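Local coordinates for MAU2 chromatid cohesion factor homolog (Saccharomyces cerevisiae, PDB 4XDN), which forms with Scc2 the complex required for the association of cohesin with chromosomes, and so takes part in sister chromatid cohesion, at residues 205-210 / 215-220; 223-226 / 232-235; 238-243 / 258-263. One frame throughout, in Å; residues are numbered along the deposited sequence.

Contact 1 (205-210 / 215-220)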
ATOM      1  N   SER A 205      -8.944  17.743 -15.390  1.00 41.39           N
ATOM      2  CA  SER A 205      -9.892  18.352 -16.318  1.00 44.18           C
ATOM      3  C   SER A 205      -9.212  19.310 -17.293  1.00 44.77           C
ATOM      4  O   SER A 205      -9.731  19.566 -18.380  1.00 45.03           O
ATOM      5  CB  SER A 205     -10.985  19.093 -15.545  1.00 47.45           C
ATOM      6  OG  SER A 205     -10.457  20.218 -14.862  1.00 49.52           O
ATOM      7  N   GLN A 206      -8.052  19.833 -16.905  1.00 44.95           N
ATOM      8  CA  GLN A 206      -7.342  20.818 -17.715  1.00 47.71           C
ATOM      9  C   GLN A 206      -6.298  20.181 -18.627  1.00 45.54           C
ATOM     10  O   GLN A 206      -5.761  20.842 -19.513  1.00 47.52           O
ATOM     11  CB  GLN A 206      -6.675  21.855 -16.811  1.00 54.30           C
ATOM     12  CG  GLN A 206      -7.663  22.725 -16.049  1.00 62.51           C
ATOM     13  CD  GLN A 206      -7.010  23.504 -14.924  1.00 68.58           C
ATOM     14  OE1 GLN A 206      -7.467  23.464 -13.781  1.00 69.51           O
ATOM     15  NE2 GLN A 206      -5.938  24.221 -15.242  1.00 71.94           N
ATOM     16  N   CYS A 207      -6.011  18.902 -18.412  1.00 41.88           N
ATOM     17  CA  CYS A 207      -5.034  18.196 -19.234  1.00 40.73           C
ATOM     18  C   CYS A 207      -5.606  17.808 -20.592  1.00 43.34           C
ATOM     19  O   CYS A 207      -6.801  17.538 -20.723  1.00 43.90           O
ATOM     20  CB  CYS A 207      -4.535  16.939 -18.520  1.00 39.83           C
ATOM     21  SG  CYS A 207      -3.506  17.252 -17.077  1.00 38.20           S
ATOM     22  N   ARG A 208      -4.736  17.783 -21.597  1.00 44.34           N
ATOM     23  CA  ARG A 208      -5.097  17.305 -22.926  1.00 45.56           C
ATOM     24  C   ARG A 208      -5.531  15.846 -22.839  1.00 44.19           C
ATOM     25  O   ARG A 208      -4.845  15.017 -22.239  1.00 40.33           O
ATOM     26  CB  ARG A 208      -3.919  17.464 -23.891  1.00 45.24           C
ATOM     27  CG  ARG A 208      -4.172  16.946 -25.300  1.00 48.46           C
ATOM     28  CD  ARG A 208      -3.032  17.331 -26.242  1.00 51.83           C
ATOM     29  NE  ARG A 208      -1.727  16.903 -25.736  1.00 52.39           N
ATOM     30  CZ  ARG A 208      -1.147  15.737 -26.017  1.00 52.93           C
ATOM     31  NH1 ARG A 208      -1.745  14.860 -26.813  1.00 54.07           N
ATOM     32  NH2 ARG A 208       0.043  15.447 -25.501  1.00 51.54           N
ATOM     33  N   GLU A 209      -6.680  15.540 -23.429  1.00 46.73           N
ATOM     34  CA  GLU A 209      -7.228  14.193 -23.357  1.00 47.60           C
ATOM     35  C   GLU A 209      -6.387  13.217 -24.177  1.00 46.88           C
ATOM     36  O   GLU A 209      -5.825  13.583 -25.210  1.00 48.05           O
ATOM     37  CB  GLU A 209      -8.682  14.190 -23.837  1.00 52.15           C
ATOM     38  CG  GLU A 209      -9.333  12.817 -23.859  1.00 57.61           C
ATOM     39  CD  GLU A 209      -9.231  12.091 -22.526  1.00 60.57           C
ATOM     40  OE1 GLU A 209      -9.143  10.846 -22.529  1.00 61.92           O
ATOM     41  OE2 GLU A 209      -9.247  12.764 -21.476  1.00 61.10           O
ATOM     42  N   LYS A 210      -6.303  11.979 -23.693  1.00 43.31           N
ATOM     43  CA  LYS A 210      -5.533  10.917 -24.342  1.00 41.66           C
ATOM     44  C   LYS A 210      -4.060  11.292 -24.508  1.00 41.26           C
ATOM     45  O   LYS A 210      -3.417  10.917 -25.489  1.00 43.13           O
ATOM     46  CB  LYS A 210      -6.154  10.563 -25.695  1.00 44.91           C
ATOM     47  CG  LYS A 210      -7.487   9.855 -25.558  1.00 48.09           C
ATOM     48  CD  LYS A 210      -8.187   9.667 -26.889  1.00 52.90           C
ATOM     49  CE  LYS A 210      -9.626   9.219 -26.687  1.00 56.20           C
ATOM     50  NZ  LYS A 210      -9.742   8.127 -25.675  1.00 55.90           N
ATOM     51  N   TRP A 215      -2.936  10.616 -18.515  1.00 29.66           N
ATOM     52  CA  TRP A 215      -3.035   9.221 -18.109  1.00 29.94           C
ATOM     53  C   TRP A 215      -2.084   8.911 -16.959  1.00 30.88           C
ATOM     54  O   TRP A 215      -2.389   8.082 -16.105  1.00 34.27           O
ATOM     55  CB  TRP A 215      -2.752   8.297 -19.295  1.00 29.43           C
ATOM     56  CG  TRP A 215      -3.968   7.995 -20.128  1.00 32.11           C
ATOM     57  CD1 TRP A 215      -5.244   7.803 -19.677  1.00 34.20           C
ATOM     58  CD2 TRP A 215      -4.024   7.856 -21.554  1.00 33.94           C
ATOM     59  NE1 TRP A 215      -6.086   7.550 -20.731  1.00 36.95           N
ATOM     60  CE2 TRP A 215      -5.365   7.581 -21.894  1.00 36.51           C
ATOM     61  CE3 TRP A 215      -3.073   7.939 -22.575  1.00 35.65           C
ATOM     62  CZ2 TRP A 215      -5.775   7.382 -23.211  1.00 38.55           C
ATOM     63  CZ3 TRP A 215      -3.482   7.744 -23.882  1.00 37.02           C
ATOM     64  CH2 TRP A 215      -4.822   7.469 -24.188  1.00 39.41           C
ATOM     65  N   PHE A 216      -0.937   9.580 -16.933  1.00 30.52           N
ATOM     66  CA  PHE A 216      -0.016   9.435 -15.813  1.00 28.35           C
ATOM     67  C   PHE A 216      -0.648   9.959 -14.527  1.00 27.75           C
ATOM     68  O   PHE A 216      -0.622   9.295 -13.494  1.00 26.13           O
ATOM     69  CB  PHE A 216       1.293  10.175 -16.081  1.00 28.00           C
ATOM     70  CG  PHE A 216       2.097  10.434 -14.840  1.00 25.47           C
ATOM     71  CD1 PHE A 216       2.740   9.393 -14.187  1.00 25.84           C
ATOM     72  CD2 PHE A 216       2.197  11.710 -14.317  1.00 25.11           C
ATOM     73  CE1 PHE A 216       3.473   9.626 -13.039  1.00 25.01           C
ATOM     74  CE2 PHE A 216       2.928  11.947 -13.168  1.00 24.81           C
ATOM     75  CZ  PHE A 216       3.567  10.901 -12.528  1.00 26.38           C
ATOM     76  N   LEU A 217      -1.213  11.160 -14.600  1.00 27.82           N
ATOM     77  CA  LEU A 217      -1.840  11.783 -13.441  1.00 28.11           C
ATOM     78  C   LEU A 217      -3.020  10.961 -12.947  1.00 28.09           C
ATOM     79  O   LEU A 217      -3.274  10.883 -11.747  1.00 26.19           O
ATOM     80  CB  LEU A 217      -2.303  13.197 -13.782  1.00 28.32           C
ATOM     81  CG  LEU A 217      -1.199  14.208 -14.079  1.00 30.54           C
ATOM     82  CD1 LEU A 217      -1.807  15.460 -14.679  1.00 33.94           C
ATOM     83  CD2 LEU A 217      -0.412  14.535 -12.820  1.00 31.55           C
ATOM     84  N   ASN A 218      -3.741  10.350 -13.878  1.00 28.27           N
ATOM     85  CA  ASN A 218      -4.890   9.536 -13.519  1.00 30.46           C
ATOM     86  C   ASN A 218      -4.453   8.272 -12.785  1.00 29.88           C
ATOM     87  O   ASN A 218      -5.161   7.779 -11.911  1.00 28.93           O
ATOM     88  CB  ASN A 218      -5.700   9.174 -14.764  1.00 33.43           C
ATOM     89  CG  ASN A 218      -6.952   8.392 -14.432  1.00 34.04           C
ATOM     90  OD1 ASN A 218      -7.906   8.937 -13.881  1.00 34.09           O
ATOM     91  ND2 ASN A 218      -6.955   7.107 -14.765  1.00 34.31           N
ATOM     92  N   LEU A 219      -3.281   7.755 -13.143  1.00 28.43           N
ATOM     93  CA  LEU A 219      -2.711   6.606 -12.451  1.00 28.99           C
ATOM     94  C   LEU A 219      -2.336   6.991 -11.025  1.00 29.00           C
ATOM     95  O   LEU A 219      -2.561   6.221 -10.090  1.00 29.67           O
ATOM     96  CB  LEU A 219      -1.486   6.073 -13.201  1.00 28.34           C
ATOM     97  CG  LEU A 219      -1.770   5.364 -14.524  1.00 30.96           C
ATOM     98  CD1 LEU A 219      -0.491   5.204 -15.330  1.00 29.51           C
ATOM     99  CD2 LEU A 219      -2.417   4.015 -14.278  1.00 33.99           C
ATOM    100  N   CYS A 220      -1.764   8.182 -10.864  1.00 27.17           N
ATOM    101  CA  CYS A 220      -1.459   8.712  -9.538  1.00 27.74           C
ATOM    102  C   CYS A 220      -2.744   8.804  -8.726  1.00 29.74           C
ATOM    103  O   CYS A 220      -2.769   8.479  -7.538  1.00 28.07           O
ATOM    104  CB  CYS A 220      -0.799  10.094  -9.627  1.00 25.44           C
ATOM    105  SG  CYS A 220       0.837  10.142 -10.406  1.00 27.85           S
TER
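K210 lies over one face of the W215 indole, and the contact there is made chiefly by backbone. K210 CA sits 3.7 Å from the centroid of the six-membered ring of W215 and 20° off its normal, a CH-pi contact in which CA is displaced toward the rim above CH2. K210 adopts left-handed helical backbone angles, and its carbonyl carbon lies over W215 CZ3, with K210 O leaning out past the rim, 3.6 Å from W215 CZ3. At the other side of CA, K210 CB approaches W215 CH2 at 3.7 Å and K210 CG approaches W215 CZ2 at 3.8 Å; beyond CG the chain passes outside the ring and comes no closer.

The second kind of contact is apolar and made by side-chain ends. C207 and L217 both point across the gap, and C207 SG closes on the single methyl L217 CD1 at 3.4 Å. In L217, chi1 of -67° together with chi2 of 168° brings CD1 to the sulfur.

The charges of the turn lie outside this packing, with E209 OE2 salt-bridged to K214. Beyond the turn, W215 NE1 is hydrogen-bonded to S242 OG. L217 faces Y181 of helix 170-189 and L203 and L204 of helix 193-206, while W215 faces E239 of helix 234-241.

Contact 2 (223-226 / 232-235)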
ATOM      1  N   ASN A 223      -4.132   5.231  -7.789  1.00 28.58           N
ATOM      2  CA  ASN A 223      -3.268   4.639  -6.774  1.00 28.84           C
ATOM      3  C   ASN A 223      -3.493   5.287  -5.413  1.00 27.24           C
ATOM      4  O   ASN A 223      -3.543   4.601  -4.393  1.00 26.85           O
ATOM      5  CB  ASN A 223      -1.795   4.763  -7.169  1.00 28.18           C
ATOM      6  CG  ASN A 223      -0.954   3.588  -6.682  1.00 29.35           C
ATOM      7  OD1 ASN A 223       0.023   3.205  -7.329  1.00 29.19           O
ATOM      8  ND2 ASN A 223      -1.339   3.000  -5.550  1.00 30.80           N
ATOM      9  N   TYR A 224      -3.629   6.609  -5.396  1.00 26.47           N
ATOM     10  CA  TYR A 224      -3.929   7.321  -4.158  1.00 30.03           C
ATOM     11  C   TYR A 224      -5.234   6.823  -3.539  1.00 30.63           C
ATOM     12  O   TYR A 224      -5.307   6.581  -2.337  1.00 31.16           O
ATOM     13  CB  TYR A 224      -4.017   8.829  -4.402  1.00 28.89           C
ATOM     14  CG  TYR A 224      -4.862   9.550  -3.376  1.00 28.75           C
ATOM     15  CD1 TYR A 224      -4.348   9.880  -2.129  1.00 26.59           C
ATOM     16  CD2 TYR A 224      -6.179   9.893  -3.653  1.00 29.13           C
ATOM     17  CE1 TYR A 224      -5.119  10.535  -1.188  1.00 27.48           C
ATOM     18  CE2 TYR A 224      -6.959  10.547  -2.718  1.00 29.79           C
ATOM     19  CZ  TYR A 224      -6.425  10.864  -1.487  1.00 29.29           C
ATOM     20  OH  TYR A 224      -7.201  11.514  -0.557  1.00 32.86           O
ATOM     21  N   LEU A 225      -6.261   6.678  -4.370  1.00 30.22           N
ATOM     22  CA  LEU A 225      -7.571   6.242  -3.898  1.00 30.63           C
ATOM     23  C   LEU A 225      -7.505   4.821  -3.344  1.00 29.70           C
ATOM     24  O   LEU A 225      -8.108   4.523  -2.315  1.00 30.08           O
ATOM     25  CB  LEU A 225      -8.604   6.325  -5.027  1.00 32.90           C
ATOM     26  CG  LEU A 225      -8.943   7.733  -5.530  1.00 33.78           C
ATOM     27  CD1 LEU A 225      -9.779   7.656  -6.794  1.00 33.71           C
ATOM     28  CD2 LEU A 225      -9.673   8.542  -4.466  1.00 35.04           C
ATOM     29  N   LEU A 226      -6.767   3.951  -4.026  1.00 28.00           N
ATOM     30  CA  LEU A 226      -6.605   2.573  -3.577  1.00 29.72           C
ATOM     31  C   LEU A 226      -5.834   2.506  -2.259  1.00 30.02           C
ATOM     32  O   LEU A 226      -6.154   1.692  -1.390  1.00 31.90           O
ATOM     33  CB  LEU A 226      -5.891   1.744  -4.643  1.00 30.88           C
ATOM     34  CG  LEU A 226      -6.729   1.345  -5.859  1.00 31.38           C
ATOM     35  CD1 LEU A 226      -5.833   0.774  -6.948  1.00 33.35           C
ATOM     36  CD2 LEU A 226      -7.804   0.339  -5.475  1.00 30.68           C
ATOM     37  N   ILE A 232     -13.454   4.571  -6.133  1.00 36.87           N
ATOM     38  CA  ILE A 232     -12.913   5.187  -7.336  1.00 37.98           C
ATOM     39  C   ILE A 232     -14.057   5.684  -8.222  1.00 37.94           C
ATOM     40  O   ILE A 232     -14.918   4.897  -8.615  1.00 38.21           O
ATOM     41  CB  ILE A 232     -12.032   4.210  -8.136  1.00 37.84           C
ATOM     42  CG1 ILE A 232     -10.978   3.576  -7.223  1.00 36.63           C
ATOM     43  CG2 ILE A 232     -11.363   4.940  -9.298  1.00 38.54           C
ATOM     44  CD1 ILE A 232     -10.155   2.492  -7.883  1.00 34.32           C
ATOM     45  N   PRO A 233     -14.080   6.995  -8.533  1.00 37.83           N
ATOM     46  CA  PRO A 233     -15.116   7.512  -9.437  1.00 40.87           C
ATOM     47  C   PRO A 233     -15.108   6.816 -10.794  1.00 41.34           C
ATOM     48  O   PRO A 233     -14.066   6.329 -11.235  1.00 39.11           O
ATOM     49  CB  PRO A 233     -14.747   8.992  -9.584  1.00 40.92           C
ATOM     50  CG  PRO A 233     -14.014   9.321  -8.345  1.00 39.55           C
ATOM     51  CD  PRO A 233     -13.240   8.081  -7.997  1.00 36.63           C
ATOM     52  N   GLU A 234     -16.263   6.782 -11.447  1.00 43.43           N
ATOM     53  CA  GLU A 234     -16.421   6.059 -12.703  1.00 45.62           C
ATOM     54  C   GLU A 234     -15.509   6.606 -13.798  1.00 42.22           C
ATOM     55  O   GLU A 234     -14.913   5.841 -14.555  1.00 38.84           O
ATOM     56  CB  GLU A 234     -17.881   6.118 -13.163  1.00 52.58           C
ATOM     57  CG  GLU A 234     -18.180   5.293 -14.405  1.00 57.35           C
ATOM     58  CD  GLU A 234     -17.846   3.825 -14.225  1.00 60.45           C
ATOM     59  OE1 GLU A 234     -18.036   3.300 -13.107  1.00 61.82           O
ATOM     60  OE2 GLU A 234     -17.385   3.198 -15.200  1.00 61.92           O
ATOM     61  N   ASP A 235     -15.401   7.927 -13.880  1.00 44.68           N
ATOM     62  CA  ASP A 235     -14.609   8.555 -14.933  1.00 47.86           C
ATOM     63  C   ASP A 235     -13.126   8.213 -14.793  1.00 44.92           C
ATOM     64  O   ASP A 235     -12.435   8.016 -15.792  1.00 45.91           O
ATOM     65  CB  ASP A 235     -14.808  10.075 -14.925  1.00 55.04           C
ATOM     66  CG  ASP A 235     -14.554  10.692 -13.566  1.00 61.20           C
ATOM     67  OD1 ASP A 235     -14.933  10.071 -12.552  1.00 64.59           O
ATOM     68  OD2 ASP A 235     -13.980  11.799 -13.512  1.00 64.12           O
TER
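I232 packs against L225 and L226 where helix 212-228 gives way to helix 234-241, a short alpha-loop-alpha connection within an all-helical array. The I232 side chain divides at CB, and its two branches serve two different leucines. The short branch is the methyl CG2, which stands anti to the backbone N and meets L225 CD1 at 4.0 Å. The long branch starts at CG1, beside the backbone N (chi1 -51°), and carries on extended (chi2 174°) to CD1. That terminal methyl lies across the end of L226, 4.0 Å from L226 CD2 and 4.1 Å from L226 CG. I232 thus reaches two consecutive residues of the helix with its two methyl groups.

I232 and L226 both also touch I263 of helix 250-266, which brings a third helix to the turn, and L226 packs on an apolar side chain of the other protein chain as well. L225 meets F230 of the connecting loop. P233 holds the N-cap position of helix 234-241 and packs on Y221. Its CD, the ring carbon bonded to the proline nitrogen, receives the remaining approach: L225 CD1 ends 3.7 Å from P233 CD.

Contact 3 (238-243 / 258-263)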
ATOM      1  N   GLN A 238     -12.827   4.626 -16.067  1.00 42.84           N
ATOM      2  CA  GLN A 238     -12.839   4.583 -17.524  1.00 47.36           C
ATOM      3  C   GLN A 238     -11.543   5.157 -18.084  1.00 44.58           C
ATOM      4  O   GLN A 238     -11.020   4.672 -19.086  1.00 45.54           O
ATOM      5  CB  GLN A 238     -14.037   5.354 -18.080  1.00 54.40           C
ATOM      6  CG  GLN A 238     -15.384   4.722 -17.758  1.00 62.40           C
ATOM      7  CD  GLN A 238     -16.547   5.501 -18.343  1.00 68.79           C
ATOM      8  OE1 GLN A 238     -16.357   6.398 -19.165  1.00 70.08           O
ATOM      9  NE2 GLN A 238     -17.761   5.163 -17.918  1.00 72.29           N
ATOM     10  N   GLU A 239     -11.030   6.193 -17.429  1.00 43.07           N
ATOM     11  CA  GLU A 239      -9.780   6.813 -17.844  1.00 43.67           C
ATOM     12  C   GLU A 239      -8.638   5.814 -17.701  1.00 40.34           C
ATOM     13  O   GLU A 239      -7.735   5.765 -18.535  1.00 40.96           O
ATOM     14  CB  GLU A 239      -9.496   8.069 -17.018  1.00 45.09           C
ATOM     15  CG  GLU A 239      -8.376   8.937 -17.568  1.00 46.80           C
ATOM     16  CD  GLU A 239      -8.755   9.640 -18.861  1.00 48.52           C
ATOM     17  OE1 GLU A 239      -9.953   9.924 -19.061  1.00 48.63           O
ATOM     18  OE2 GLU A 239      -7.849   9.909 -19.677  1.00 49.91           O
ATOM     19  N   LEU A 240      -8.690   5.021 -16.636  1.00 38.26           N
ATOM     20  CA  LEU A 240      -7.691   3.985 -16.394  1.00 36.74           C
ATOM     21  C   LEU A 240      -7.739   2.917 -17.485  1.00 37.60           C
ATOM     22  O   LEU A 240      -6.704   2.504 -18.003  1.00 36.35           O
ATOM     23  CB  LEU A 240      -7.909   3.345 -15.018  1.00 36.70           C
ATOM     24  CG  LEU A 240      -7.033   2.143 -14.645  1.00 37.49           C
ATOM     25  CD1 LEU A 240      -5.567   2.539 -14.528  1.00 34.69           C
ATOM     26  CD2 LEU A 240      -7.524   1.519 -13.348  1.00 40.07           C
ATOM     27  N   ARG A 241      -8.943   2.475 -17.830  1.00 38.76           N
ATOM     28  CA  ARG A 241      -9.110   1.413 -18.815  1.00 42.36           C
ATOM     29  C   ARG A 241      -8.728   1.874 -20.222  1.00 43.17           C
ATOM     30  O   ARG A 241      -8.278   1.073 -21.042  1.00 45.50           O
ATOM     31  CB  ARG A 241     -10.555   0.898 -18.805  1.00 45.56           C
ATOM     32  CG  ARG A 241     -10.924   0.118 -17.545  1.00 48.07           C
ATOM     33  CD  ARG A 241     -12.250  -0.621 -17.700  1.00 53.92           C
ATOM     34  NE  ARG A 241     -13.408   0.270 -17.597  1.00 58.68           N
ATOM     35  CZ  ARG A 241     -14.098   0.492 -16.480  1.00 61.46           C
ATOM     36  NH1 ARG A 241     -13.765  -0.106 -15.342  1.00 62.04           N
ATOM     37  NH2 ARG A 241     -15.133   1.322 -16.501  1.00 63.14           N
ATOM     38  N   SER A 242      -8.895   3.165 -20.494  1.00 41.30           N
ATOM     39  CA  SER A 242      -8.617   3.707 -21.823  1.00 43.15           C
ATOM     40  C   SER A 242      -7.132   3.998 -22.039  1.00 39.83           C
ATOM     41  O   SER A 242      -6.720   4.322 -23.152  1.00 40.65           O
ATOM     42  CB  SER A 242      -9.428   4.986 -22.055  1.00 45.79           C
ATOM     43  OG  SER A 242      -8.967   6.039 -21.227  1.00 45.55           O
ATOM     44  N   THR A 243      -6.340   3.892 -20.974  1.00 36.95           N
ATOM     45  CA  THR A 243      -4.904   4.151 -21.041  1.00 35.31           C
ATOM     46  C   THR A 243      -4.243   3.322 -22.140  1.00 37.41           C
ATOM     47  O   THR A 243      -4.312   2.094 -22.131  1.00 36.68           O
ATOM     48  CB  THR A 243      -4.219   3.850 -19.694  1.00 33.83           C
ATOM     49  OG1 THR A 243      -4.838   4.627 -18.661  1.00 34.34           O
ATOM     50  CG2 THR A 243      -2.730   4.188 -19.749  1.00 31.74           C
ATOM     51  N   ALA A 258      -0.968  -3.182 -13.103  1.00 27.95           N
ATOM     52  CA  ALA A 258      -0.820  -3.492 -11.686  1.00 28.36           C
ATOM     53  C   ALA A 258      -1.994  -2.937 -10.893  1.00 28.66           C
ATOM     54  O   ALA A 258      -2.543  -3.614 -10.024  1.00 27.82           O
ATOM     55  CB  ALA A 258       0.485  -2.934 -11.152  1.00 25.35           C
ATOM     56  N   LEU A 259      -2.380  -1.705 -11.199  1.00 28.27           N
ATOM     57  CA  LEU A 259      -3.466  -1.058 -10.482  1.00 29.64           C
ATOM     58  C   LEU A 259      -4.792  -1.758 -10.752  1.00 29.34           C
ATOM     59  O   LEU A 259      -5.641  -1.846  -9.868  1.00 29.99           O
ATOM     60  CB  LEU A 259      -3.560   0.420 -10.864  1.00 31.08           C
ATOM     61  CG  LEU A 259      -2.429   1.315 -10.356  1.00 32.92           C
ATOM     62  CD1 LEU A 259      -2.637   2.745 -10.837  1.00 35.37           C
ATOM     63  CD2 LEU A 259      -2.323   1.275  -8.842  1.00 32.38           C
ATOM     64  N   GLU A 260      -4.963  -2.262 -11.969  1.00 29.45           N
ATOM     65  CA  GLU A 260      -6.175  -2.988 -12.321  1.00 34.38           C
ATOM     66  C   GLU A 260      -6.242  -4.306 -11.547  1.00 35.17           C
ATOM     67  O   GLU A 260      -7.324  -4.787 -11.218  1.00 37.99           O
ATOM     68  CB  GLU A 260      -6.234  -3.240 -13.829  1.00 37.40           C
ATOM     69  CG  GLU A 260      -6.573  -1.995 -14.642  1.00 38.75           C
ATOM     70  CD  GLU A 260      -6.611  -2.255 -16.140  1.00 41.49           C
ATOM     71  OE1 GLU A 260      -5.853  -3.125 -16.616  1.00 42.32           O
ATOM     72  OE2 GLU A 260      -7.400  -1.587 -16.841  1.00 42.91           O
ATOM     73  N   MET A 261      -5.079  -4.878 -11.254  1.00 33.85           N
ATOM     74  CA  MET A 261      -5.001  -6.084 -10.439  1.00 35.86           C
ATOM     75  C   MET A 261      -5.397  -5.793  -8.995  1.00 33.05           C
ATOM     76  O   MET A 261      -6.144  -6.555  -8.381  1.00 32.52           O
ATOM     77  CB  MET A 261      -3.590  -6.673 -10.485  1.00 37.02           C
ATOM     78  CG  MET A 261      -3.398  -7.748 -11.544  1.00 39.48           C
ATOM     79  SD  MET A 261      -4.326  -9.254 -11.198  1.00 50.95           S
ATOM     80  CE  MET A 261      -3.510  -9.831  -9.712  1.00 80.77           C
ATOM     81  N   VAL A 262      -4.894  -4.685  -8.458  1.00 32.87           N
ATOM     82  CA  VAL A 262      -5.200  -4.295  -7.086  1.00 32.90           C
ATOM     83  C   VAL A 262      -6.687  -3.984  -6.938  1.00 35.50           C
ATOM     84  O   VAL A 262      -7.288  -4.283  -5.907  1.00 35.07           O
ATOM     85  CB  VAL A 262      -4.368  -3.068  -6.648  1.00 31.91           C
ATOM     86  CG1 VAL A 262      -4.787  -2.589  -5.257  1.00 31.29           C
ATOM     87  CG2 VAL A 262      -2.885  -3.401  -6.660  1.00 31.57           C
ATOM     88  N   ILE A 263      -7.277  -3.383  -7.969  1.00 37.39           N
ATOM     89  CA  ILE A 263      -8.698  -3.063  -7.942  1.00 39.01           C
ATOM     90  C   ILE A 263      -9.511  -4.348  -7.809  1.00 39.15           C
ATOM     91  O   ILE A 263     -10.435  -4.418  -6.998  1.00 39.16           O
ATOM     92  CB  ILE A 263      -9.135  -2.286  -9.206  1.00 42.31           C
ATOM     93  CG1 ILE A 263      -8.576  -0.862  -9.165  1.00 43.77           C
ATOM     94  CG2 ILE A 263     -10.661  -2.214  -9.306  1.00 43.35           C
ATOM     95  CD1 ILE A 263      -8.691  -0.104 -10.478  1.00 45.25           C
TER
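L240 reaches across to E260 and I263, one leucine set against two successive turns of helix 250-266. Its conformation decides which methyl does the work. CG is anti to the backbone N (chi1 174°) and the next torsion turns through chi2 65°, which brings CD2 forward to both partners. L240 CD2 meets the methyl I263 CD1 tip to tip at 3.5 Å, a close fit for two methyl groups. On the isoleucine side, I263 CG1 lies beside its backbone N and the chain runs on extended, which carries CD1 out to the leucine. The same L240 CD2 rests 3.9 Å from E260 CG, where the leucine and the glutamate run alongside one another, pointing opposite ways.

E260 is extended beyond CG and therefore offers the leucine its methylene part while the carboxylate travels on to R241. There E260 OE2 stops 4.0 Å from R241 CG, beside the aliphatic root of the arginine. The R241 chain bends at chi3 and takes its charged end elsewhere: R241 NE is 6.3 Å from E260 OE2, so the opposite charges may attract but do not pair. E260 OE2 has its salt bridge with K256, one turn back on its own helix, and R241 NH2 makes a weak, long ion pair with E234.

As helix 234-241 gives out, S242 OG turns back onto the chain and donates to E239 O over 3.0 Å, from 39° above the carbonyl plane.

Other sides of helix 250-266 are covered too: M261 packs on helices 272-291 and 317-331, and A258, L259 and V262 touch apolar side chains of the other protein chain. Roughly antiparallel helices packed side by side, as here, are consistent with the TPR-like superhelical array of the Scc4/Mau2 family.

From the N terminus, helix 193-206 leads into contact 1, which closes the short link to helix 212-228. That helix then runs on to contact 2, where the loop before helix 234-241 is closed, and contact 3 shuts the longer excursion through helix 245-248 into helix 250-266. The three loops follow in series; none nests in or crosses another. Shared helices join them: 212-228 serves contacts 1 and 2, and 234-241 serves contacts 2 and 3. Contacts 1 and 3 also touch directly, N218 meeting the backbone of L240, while N223 packs on L259 between contacts 2 and 3. Together they knit the four helices 193-206, 212-228, 234-241 and 250-266 into one packed unit.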